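Local coordinates for protein putative rhamnosidase (Streptomyces avermitilis, PDB 3W5N) that hydrolyses terminal alpha-L-rhamnose from rhamnosides such as citrus flavonoids and gum arabic, and also binds L-rhamnose through a calcium-dependent carbohydrate-binding module, at residues G339-A344 against P479-K484; D179-V184 against S225-S230; D898-D903 against N912-Y917. All coordinates share one frame; numbering follows the deposited sequence.

Interaction 1 of 3, residues G339-A344 against P479-K484; sequences GRDQLA and PVRIAK. With RAM (alpha-L-rhamnopyranose), chain E.
R481 grips D341 side-on, and both of its nitrogens converge on a single carboxylate oxygen: NE lies 2.9 Å and NH2 3.1 Å from D341 OD1. NE meets OD1 nearly along the C-O bond, whereas NH2 takes the syn lone pair. Guanidinium and carboxylate planes are 26° apart, nearly coplanar, and OD1 lies close to the guanidinium plane, as expected of a salt bridge. The ring of P479 packs against the carboxylate, with its CB 3.4 Å from D341 OD1.

Next to this ion pair, the backbone N of Q342 donates to V480 O at 2.8 Å in a fairly straight bond (164°). The Q342 side chain bends at its second torsion (chi2 -71°), which carries its amide across I482; NE2 comes within 3.6 Å of I482 CD1. Two waters add further links. One joins R340 O, Q342 NE2 and I482 N, donating to the carbonyl and accepting from both nitrogens; the other donates to Q342 O and accepts from V480 N.

In the second shell, Y359 OH holds the other carboxylate oxygen, OD2, while R337 NH2 holds the backbone carbonyl of D341. Farther along the segment, K484 NZ makes a 2.9 Å hydrogen bond to O3 of a rhamnose that R621 also holds.

This packing within the alpha-L-rhamnosidase N-terminal family region, away from the catalytic site, pins the loop between strands 336-337 and 353-360 to the start of strand 480-493, which pairs antiparallel with strand 587-594; from that strand M592 also meets Q342 and I482.

Interaction 2 of 3, residues D179-V184 against S225-S230; sequences DNVYAV and SASNAS. With CA (calcium ion), chain B; RAM (alpha-L-rhamnopyranose), chain D.
S225 and A183 open the pairing as an antiparallel hydrogen-bonded pair, with A183 N 2.9 Å from S225 O and S225 N donating in return to A183 O. A226 then faces Y182 as a non-hydrogen-bonded pair.

S227 N donates to V181 O, while S227 O accepts from two successive nitrogens, N180 N at 2.9 Å and V181 N at 3.1 Å: a classic beta bulge. On one sheet face V181 CG2 touches S227 CB; S227 OG bonds outside to T156.

N228 leaves the strand with CG anti to its backbone N (chi1 -171°), and its OD1 binds calcium at 2.4 Å; ND2 is held by G232 O and P153 O. A229 N next donates to N180 OD1 at 2.8 Å, from above the amide plane. S230 O accepts from the water that is itself a calcium ligand.

In this CBM67 site, N180 OD1 (2.5 Å), D179 OD1 (2.3 Å) and P233 O share the calcium with O3 and O4 of rhamnose, while D179 OD2 bonds to W292 NE1. Recognition thus runs partly through the metal, with N180 ND2 adding a direct 2.8 Å bond to O3, in keeping with the loss of rhamnose binding when calcium is removed.

Interaction 3 of 3, residues D898-D903 against N912-Y917; sequences DSIQPD and NSFNHY. With RAM (alpha-L-rhamnopyranose), chain C.
The hydroxyl S899 OG is gripped twice, donating to N912 OD1 at 2.9 Å and accepting from the backbone N of R896. Both segments belong to a long loop of the six-hairpin glycosidase domain, the (alpha/alpha)6 barrel of family 78. The N912 amide answers with its other end: ND2 donates to S899 O at 3.1 Å with an N-H...O angle of 159°, and that oxygen lies near the amide plane. With both ends engaged by one serine, the amide's rotation is fixed. A leucine in place of N912 would probably leave S899 OG without this acceptor and S899 O without this donor, loosening the hold of one loop segment on the other.

Beside the polar pair, CE2 of F914 meets S899 CB at 3.6 Å, and I900 CG1 arrives at the edge of the ring, 3.7 Å from the same CE2. W894 stands edge-to-face with this ring.

Farther along, S913 N bonds to E895 OE1, the inferred proton acceptor, and S913 OG accepts from N915 N in an ST turn. That same OG lies 2.7 Å from H916 ND1, a hydrogen bond in which either atom may donate. The other ring nitrogen, H916 NE2, donates to rhamnose O2 at 3.1 Å and O3 at 3.0 Å.

In the fold
The three contacts follow one another along the chain without touching. Interaction 3 belongs to the catalytic centre: its rhamnose is also hydrogen-bonded to D630, D643, W695 and E636, the inferred proton donor. Interaction 2 lies in the CBM67 module, with its centre 37 Å from that of interaction 3 and nearest atoms about 26 Å apart, so the calcium-held sugar occupies a separate site. Interaction 1 is nearer to the catalytic contact, centres 29 Å and nearest atoms about 13 Å apart, but its centre is 45 Å from that of interaction 2. Its rhamnose, bound to K484 and R621, is a separate molecule, away from both the catalytic centre and the calcium site.

Interaction 1 of 3, residues G339-A344 against P479-K484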
loop_
_atom_site.group_PDB
_atom_site.type_symbol
_atom_site.label_atom_id
_atom_site.label_comp_id
_atom_site.label_asym_id
_atom_site.label_seq_id
_atom_site.Cartn_x
_atom_site.Cartn_y
_atom_site.Cartn_z
ATOM N N GLY A 339 19.806 1.871 7.631
ATOM C CA GLY A 339 18.969 0.924 6.871
ATOM C C GLY A 339 18.625 1.401 5.463
ATOM O O GLY A 339 19.217 2.360 4.960
ATOM N N ARG A 340 17.666 0.733 4.833
ATOM C CA ARG A 340 17.235 1.069 3.486
ATOM C C ARG A 340 15.706 1.044 3.359
ATOM O O ARG A 340 15.162 0.799 2.259
ATOM C CB ARG A 340 17.899 0.123 2.470
ATOM C CG ARG A 340 17.650 -1.360 2.707
ATOM C CD ARG A 340 18.434 -2.198 1.695
ATOM N NE ARG A 340 18.248 -3.628 1.920
ATOM C CZ ARG A 340 17.578 -4.435 1.112
ATOM N NH1 ARG A 340 17.018 -3.965 0.000
ATOM N NH2 ARG A 340 17.474 -5.719 1.419
ATOM N N ASP A 341 15.010 1.280 4.472
ATOM C CA ASP A 341 13.547 1.286 4.465
ATOM C C ASP A 341 13.042 2.633 3.980
ATOM O O ASP A 341 13.708 3.656 4.168
ATOM C CB ASP A 341 12.948 1.047 5.869
ATOM C CG ASP A 341 13.280 -0.325 6.449
ATOM O OD1 ASP A 341 13.861 -1.203 5.760
ATOM O OD2 ASP A 341 12.919 -0.512 7.632
ATOM N N GLN A 342 11.873 2.622 3.354
ATOM C CA GLN A 342 11.165 3.834 2.935
ATOM C C GLN A 342 9.843 3.888 3.675
ATOM O O GLN A 342 9.218 2.846 3.922
ATOM C CB GLN A 342 10.871 3.790 1.428
ATOM C CG GLN A 342 12.102 3.485 0.581
ATOM C CD GLN A 342 13.091 4.644 0.562
ATOM O OE1 GLN A 342 12.718 5.817 0.740
ATOM N NE2 GLN A 342 14.366 4.326 0.349
ATOM N N LEU A 343 9.405 5.101 4.021
ATOM C CA LEU A 343 8.084 5.297 4.628
ATOM C C LEU A 343 7.895 4.511 5.918
ATOM O O LEU A 343 6.783 4.077 6.224
ATOM C CB LEU A 343 6.966 4.959 3.615
ATOM C CG LEU A 343 7.115 5.562 2.222
ATOM C CD1 LEU A 343 5.990 5.026 1.335
ATOM C CD2 LEU A 343 7.054 7.080 2.307
ATOM N N ALA A 344 8.979 4.341 6.687
ATOM C CA ALA A 344 8.893 3.649 7.984
ATOM C C ALA A 344 8.046 4.537 8.902
ATOM O O ALA A 344 8.208 5.743 8.876
ATOM C CB ALA A 344 10.280 3.467 8.573
ATOM N N PRO A 479 9.308 -4.369 5.215
ATOM C CA PRO A 479 9.351 -2.916 5.074
ATOM C C PRO A 479 9.339 -2.508 3.600
ATOM O O PRO A 479 9.845 -3.238 2.755
ATOM C CB PRO A 479 10.712 -2.556 5.651
ATOM C CG PRO A 479 10.979 -3.620 6.673
ATOM C CD PRO A 479 10.373 -4.883 6.106
ATOM N N VAL A 480 8.759 -1.358 3.298
ATOM C CA VAL A 480 8.859 -0.806 1.949
ATOM C C VAL A 480 10.325 -0.485 1.625
ATOM O O VAL A 480 10.989 0.167 2.414
ATOM C CB VAL A 480 7.976 0.456 1.821
ATOM C CG1 VAL A 480 8.147 1.078 0.435
ATOM C CG2 VAL A 480 6.508 0.058 2.014
ATOM N N ARG A 481 10.831 -0.977 0.476
ATOM C CA ARG A 481 12.188 -0.647 0.044
ATOM C C ARG A 481 12.198 -0.435 -1.460
ATOM O O ARG A 481 11.302 -0.886 -2.161
ATOM C CB ARG A 481 13.190 -1.777 0.405
ATOM C CG ARG A 481 13.296 -2.024 1.901
ATOM C CD ARG A 481 14.206 -3.189 2.247
ATOM N NE ARG A 481 14.289 -3.254 3.708
ATOM C CZ ARG A 481 14.435 -4.360 4.422
ATOM N NH1 ARG A 481 14.536 -5.538 3.833
ATOM N NH2 ARG A 481 14.473 -4.264 5.748
ATOM N N ILE A 482 13.187 0.304 -1.948
ATOM C CA ILE A 482 13.365 0.445 -3.400
ATOM C C ILE A 482 13.812 -0.890 -3.966
ATOM O O ILE A 482 14.804 -1.476 -3.499
ATOM C CB ILE A 482 14.374 1.555 -3.740
ATOM C CG1 ILE A 482 13.858 2.893 -3.188
ATOM C CG2 ILE A 482 14.595 1.623 -5.256
ATOM C CD1 ILE A 482 14.909 3.978 -3.144
ATOM N N ALA A 483 13.066 -1.380 -4.957
ATOM C CA ALA A 483 13.318 -2.700 -5.523
ATOM C C ALA A 483 13.971 -2.622 -6.890
ATOM O O ALA A 483 14.579 -3.592 -7.327
ATOM C CB ALA A 483 12.010 -3.473 -5.642
ATOM N N LYS A 484 13.827 -1.482 -7.568
ATOM C CA LYS A 484 14.273 -1.345 -8.964
ATOM C C LYS A 484 14.253 0.131 -9.327
ATOM O O LYS A 484 13.466 0.905 -8.763
ATOM C CB LYS A 484 13.318 -2.126 -9.890
ATOM C CG LYS A 484 13.803 -2.321 -11.320
ATOM C CD LYS A 484 12.686 -2.762 -12.261
ATOM C CE LYS A 484 12.180 -4.158 -11.931
ATOM N NZ LYS A 484 13.268 -5.133 -12.222
HETATM C C1 RAM E . 9.971 -9.088 -11.116
HETATM C C2 RAM E . 11.363 -8.473 -11.007
HETATM C C3 RAM E . 12.110 -8.649 -12.322
HETATM C C4 RAM E . 11.283 -8.047 -13.474
HETATM C C5 RAM E . 9.874 -8.654 -13.514
HETATM C C6 RAM E . 8.944 -7.999 -14.537
HETATM O O1 RAM E . 10.104 -10.507 -11.247
HETATM O O2 RAM E . 11.241 -7.070 -10.728
HETATM O O3 RAM E . 13.375 -7.993 -12.173
HETATM O O4 RAM E . 11.944 -8.260 -14.726
HETATM O O5 RAM E . 9.248 -8.536 -12.225
HETATM O O HOH W 1 15.238 1.490 -0.310
HETATM O O HOH W 2 8.635 0.623 5.476
#

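Interaction 2 of 3, residues D179-V184 against S225-S230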
loop_
_atom_site.group_PDB
_atom_site.type_symbol
_atom_site.label_atom_id
_atom_site.label_comp_id
_atom_site.label_asym_id
_atom_site.label_seq_id
_atom_site.Cartn_x
_atom_site.Cartn_y
_atom_site.Cartn_z
ATOM N N ASP A 179 -14.741 33.187 3.430
ATOM C CA ASP A 179 -16.060 32.693 3.124
ATOM C C ASP A 179 -16.672 33.732 2.165
ATOM O O ASP A 179 -17.155 34.771 2.631
ATOM C CB ASP A 179 -16.865 32.597 4.435
ATOM C CG ASP A 179 -18.274 32.101 4.224
ATOM O OD1 ASP A 179 -18.705 32.027 3.062
ATOM O OD2 ASP A 179 -18.953 31.768 5.220
ATOM N N ASN A 180 -16.678 33.495 0.842
ATOM C CA ASN A 180 -16.273 32.238 0.195
ATOM C C ASN A 180 -14.964 32.241 -0.589
ATOM O O ASN A 180 -14.283 31.208 -0.651
ATOM C CB ASN A 180 -17.406 31.747 -0.730
ATOM C CG ASN A 180 -18.582 31.228 0.054
ATOM O OD1 ASN A 180 -19.586 31.932 0.241
ATOM N ND2 ASN A 180 -18.451 30.007 0.571
ATOM N N VAL A 181 -14.610 33.371 -1.200
ATOM C CA VAL A 181 -13.385 33.443 -2.020
ATOM C C VAL A 181 -12.722 34.812 -1.895
ATOM O O VAL A 181 -13.369 35.780 -1.468
ATOM C CB VAL A 181 -13.650 33.145 -3.528
ATOM C CG1 VAL A 181 -14.152 31.718 -3.734
ATOM C CG2 VAL A 181 -14.606 34.163 -4.144
ATOM N N TYR A 182 -11.439 34.889 -2.260
ATOM C CA TYR A 182 -10.666 36.135 -2.145
ATOM C C TYR A 182 -9.648 36.286 -3.280
ATOM O O TYR A 182 -9.309 35.319 -3.978
ATOM C CB TYR A 182 -9.932 36.225 -0.803
ATOM C CG TYR A 182 -8.913 35.122 -0.631
ATOM C CD1 TYR A 182 -7.595 35.275 -1.081
ATOM C CD2 TYR A 182 -9.272 33.915 -0.043
ATOM C CE1 TYR A 182 -6.672 34.246 -0.949
ATOM C CE2 TYR A 182 -8.357 32.886 0.104
ATOM C CZ TYR A 182 -7.064 33.055 -0.355
ATOM O OH TYR A 182 -6.187 32.020 -0.203
ATOM N N ALA A 183 -9.180 37.518 -3.448
ATOM C CA ALA A 183 -7.991 37.810 -4.243
ATOM C C ALA A 183 -7.251 38.912 -3.490
ATOM O O ALA A 183 -7.826 39.976 -3.215
ATOM C CB ALA A 183 -8.390 38.269 -5.636
ATOM N N VAL A 184 -5.999 38.645 -3.127
ATOM C CA VAL A 184 -5.238 39.550 -2.272
ATOM C C VAL A 184 -3.990 40.033 -3.002
ATOM O O VAL A 184 -3.357 39.257 -3.727
ATOM C CB VAL A 184 -4.908 38.915 -0.892
ATOM C CG1 VAL A 184 -4.259 37.530 -1.042
ATOM C CG2 VAL A 184 -4.078 39.851 -0.029
ATOM N N SER A 225 -10.150 41.652 -2.450
ATOM C CA SER A 225 -11.556 41.480 -2.839
ATOM C C SER A 225 -12.019 40.146 -2.269
ATOM O O SER A 225 -11.258 39.173 -2.243
ATOM C CB SER A 225 -11.736 41.523 -4.367
ATOM O OG SER A 225 -11.059 40.451 -5.016
ATOM N N ALA A 226 -13.253 40.102 -1.783
ATOM C CA ALA A 226 -13.818 38.846 -1.306
ATOM C C ALA A 226 -15.247 38.756 -1.773
ATOM O O ALA A 226 -15.941 39.774 -1.846
ATOM C CB ALA A 226 -13.746 38.748 0.211
ATOM N N SER A 227 -15.673 37.541 -2.109
ATOM C CA SER A 227 -17.025 37.327 -2.585
ATOM C C SER A 227 -17.726 36.243 -1.789
ATOM O O SER A 227 -17.126 35.222 -1.415
ATOM C CB SER A 227 -17.034 36.973 -4.075
ATOM O OG SER A 227 -16.374 37.963 -4.838
ATOM N N ASN A 228 -19.008 36.469 -1.545
ATOM C CA ASN A 228 -19.882 35.499 -0.891
ATOM C C ASN A 228 -20.668 34.756 -1.974
ATOM O O ASN A 228 -21.261 35.381 -2.843
ATOM C CB ASN A 228 -20.834 36.260 0.044
ATOM C CG ASN A 228 -21.650 35.355 0.959
ATOM O OD1 ASN A 228 -21.337 34.197 1.168
ATOM N ND2 ASN A 228 -22.696 35.921 1.539
ATOM N N ALA A 229 -20.686 33.427 -1.909
ATOM C CA ALA A 229 -21.194 32.611 -3.022
ATOM C C ALA A 229 -22.714 32.560 -3.130
ATOM O O ALA A 229 -23.271 32.341 -4.218
ATOM C CB ALA A 229 -20.637 31.208 -2.927
ATOM N N SER A 230 -23.383 32.735 -2.003
ATOM C CA SER A 230 -24.835 32.706 -1.953
ATOM C C SER A 230 -25.265 33.468 -0.714
ATOM O O SER A 230 -24.442 33.730 0.168
ATOM C CB SER A 230 -25.341 31.259 -1.880
ATOM O OG SER A 230 -24.997 30.659 -0.645
HETATM CA CA CA B . -20.905 32.196 2.325
HETATM C C1 RAM D . -21.100 26.635 3.804
HETATM C C2 RAM D . -20.791 27.524 2.598
HETATM C C3 RAM D . -21.266 28.964 2.861
HETATM C C4 RAM D . -20.680 29.521 4.149
HETATM C C5 RAM D . -21.031 28.597 5.326
HETATM C C6 RAM D . -20.328 29.008 6.622
HETATM O O1 RAM D . -22.518 26.408 3.874
HETATM O O2 RAM D . -19.375 27.476 2.395
HETATM O O3 RAM D . -21.000 29.901 1.800
HETATM O O4 RAM D . -21.194 30.871 4.252
HETATM O O5 RAM D . -20.654 27.228 5.038
HETATM O O HOH W 3 -23.295 31.960 1.993
#

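Interaction 3 of 3, residues D898-D903 against N912-Y917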
loop_
_atom_site.group_PDB
_atom_site.type_symbol
_atom_site.label_atom_id
_atom_site.label_comp_id
_atom_site.label_asym_id
_atom_site.label_seq_id
_atom_site.Cartn_x
_atom_site.Cartn_y
_atom_site.Cartn_z
ATOM N N ASP A 898 -13.042 -0.201 -19.447
ATOM C CA ASP A 898 -12.922 0.905 -20.403
ATOM C C ASP A 898 -12.302 2.170 -19.798
ATOM O O ASP A 898 -12.752 3.277 -20.102
ATOM C CB ASP A 898 -14.301 1.266 -20.947
ATOM C CG ASP A 898 -15.277 1.644 -19.853
ATOM O OD1 ASP A 898 -15.025 1.349 -18.662
ATOM O OD2 ASP A 898 -16.312 2.246 -20.175
ATOM N N SER A 899 -11.275 2.031 -18.959
ATOM C CA SER A 899 -10.613 3.237 -18.426
ATOM C C SER A 899 -10.166 4.187 -19.562
ATOM O O SER A 899 -10.209 5.398 -19.416
ATOM C CB SER A 899 -9.454 2.880 -17.495
ATOM O OG SER A 899 -9.970 2.304 -16.296
ATOM N N ILE A 900 -9.701 3.618 -20.667
ATOM C CA ILE A 900 -9.711 4.310 -21.963
ATOM C C ILE A 900 -10.839 3.673 -22.771
ATOM O O ILE A 900 -10.885 2.445 -22.913
ATOM C CB ILE A 900 -8.383 4.185 -22.736
ATOM C CG1 ILE A 900 -7.207 4.722 -21.905
ATOM C CG2 ILE A 900 -8.485 4.881 -24.109
ATOM C CD1 ILE A 900 -5.836 4.500 -22.523
ATOM N N GLN A 901 -11.759 4.505 -23.258
ATOM C CA GLN A 901 -12.926 4.035 -24.012
ATOM C C GLN A 901 -12.582 3.746 -25.471
ATOM O O GLN A 901 -11.575 4.239 -25.964
ATOM C CB GLN A 901 -14.057 5.054 -23.896
ATOM C CG GLN A 901 -14.442 5.311 -22.454
ATOM C CD GLN A 901 -15.804 5.934 -22.303
ATOM O OE1 GLN A 901 -15.978 7.126 -22.523
ATOM N NE2 GLN A 901 -16.780 5.131 -21.894
ATOM N N PRO A 902 -13.398 2.905 -26.155
ATOM C CA PRO A 902 -13.118 2.510 -27.536
ATOM C C PRO A 902 -12.864 3.693 -28.483
ATOM O O PRO A 902 -12.074 3.561 -29.422
ATOM C CB PRO A 902 -14.384 1.766 -27.942
ATOM C CG PRO A 902 -14.860 1.147 -26.673
ATOM C CD PRO A 902 -14.519 2.131 -25.587
ATOM N N ASP A 903 -13.509 4.830 -28.218
ATOM C CA ASP A 903 -13.283 6.054 -29.010
ATOM C C ASP A 903 -11.969 6.780 -28.689
ATOM O O ASP A 903 -11.649 7.789 -29.314
ATOM C CB ASP A 903 -14.477 7.020 -28.905
ATOM C CG ASP A 903 -14.703 7.553 -27.490
ATOM O OD1 ASP A 903 -13.739 7.681 -26.693
ATOM O OD2 ASP A 903 -15.873 7.868 -27.183
ATOM N N ASN A 912 -11.458 6.861 -11.889
ATOM C CA ASN A 912 -10.836 6.181 -13.012
ATOM C C ASN A 912 -9.336 5.942 -12.913
ATOM O O ASN A 912 -8.532 6.679 -13.492
ATOM C CB ASN A 912 -11.130 6.917 -14.323
ATOM C CG ASN A 912 -10.811 6.070 -15.526
ATOM O OD1 ASN A 912 -11.032 4.859 -15.506
ATOM N ND2 ASN A 912 -10.283 6.691 -16.580
ATOM N N SER A 913 -8.976 4.847 -12.276
ATOM C CA SER A 913 -7.588 4.504 -12.020
ATOM C C SER A 913 -7.033 3.578 -13.100
ATOM O O SER A 913 -7.751 2.726 -13.643
ATOM C CB SER A 913 -7.507 3.859 -10.612
ATOM O OG SER A 913 -6.580 2.786 -10.569
ATOM N N PHE A 914 -5.760 3.754 -13.429
ATOM C CA PHE A 914 -5.074 2.870 -14.359
ATOM C C PHE A 914 -4.151 1.875 -13.651
ATOM O O PHE A 914 -3.251 1.316 -14.268
ATOM C CB PHE A 914 -4.303 3.686 -15.398
ATOM C CG PHE A 914 -5.195 4.545 -16.250
ATOM C CD1 PHE A 914 -5.572 5.818 -15.827
ATOM C CD2 PHE A 914 -5.704 4.053 -17.446
ATOM C CE1 PHE A 914 -6.409 6.605 -16.612
ATOM C CE2 PHE A 914 -6.558 4.828 -18.222
ATOM C CZ PHE A 914 -6.901 6.097 -17.808
ATOM N N ASN A 915 -4.401 1.631 -12.367
ATOM C CA ASN A 915 -3.543 0.722 -11.585
ATOM C C ASN A 915 -4.309 0.125 -10.382
ATOM O O ASN A 915 -3.981 0.393 -9.240
ATOM C CB ASN A 915 -2.251 1.454 -11.161
ATOM C CG ASN A 915 -1.116 0.507 -10.790
ATOM O OD1 ASN A 915 -1.279 -0.714 -10.771
ATOM N ND2 ASN A 915 0.058 1.077 -10.513
ATOM N N HIS A 916 -5.331 -0.682 -10.681
ATOM C CA HIS A 916 -6.114 -1.462 -9.706
ATOM C C HIS A 916 -5.793 -2.929 -9.994
ATOM O O HIS A 916 -5.810 -3.339 -11.184
ATOM C CB HIS A 916 -7.611 -1.278 -9.964
ATOM C CG HIS A 916 -8.288 -0.271 -9.077
ATOM N ND1 HIS A 916 -8.034 1.084 -9.150
ATOM C CD2 HIS A 916 -9.266 -0.422 -8.153
ATOM C CE1 HIS A 916 -8.798 1.721 -8.278
ATOM N NE2 HIS A 916 -9.554 0.830 -7.656
ATOM N N TYR A 917 -5.509 -3.742 -8.971
ATOM C CA TYR A 917 -5.170 -5.149 -9.270
ATOM C C TYR A 917 -6.345 -6.119 -9.489
ATOM O O TYR A 917 -6.128 -7.251 -9.951
ATOM C CB TYR A 917 -4.161 -5.768 -8.273
ATOM C CG TYR A 917 -4.459 -5.571 -6.804
ATOM C CD1 TYR A 917 -5.728 -5.844 -6.259
ATOM C CD2 TYR A 917 -3.453 -5.133 -5.944
ATOM C CE1 TYR A 917 -5.978 -5.664 -4.895
ATOM C CE2 TYR A 917 -3.691 -4.955 -4.582
ATOM C CZ TYR A 917 -4.951 -5.205 -4.067
ATOM O OH TYR A 917 -5.166 -5.010 -2.720
HETATM C C1 RAM C . -13.499 2.261 -5.281
HETATM C C2 RAM C . -12.214 1.659 -4.687
HETATM C C3 RAM C . -12.222 0.113 -4.733
HETATM C C4 RAM C . -13.611 -0.548 -4.679
HETATM C C5 RAM C . -14.571 0.417 -4.042
HETATM C C6 RAM C . -15.937 -0.272 -3.936
HETATM O O1 RAM C . -13.694 3.610 -4.843
HETATM O O2 RAM C . -11.076 2.257 -5.363
HETATM O O3 RAM C . -11.687 -0.361 -5.960
HETATM O O4 RAM C . -13.626 -1.778 -3.922
HETATM O O5 RAM C . -14.672 1.559 -4.890
#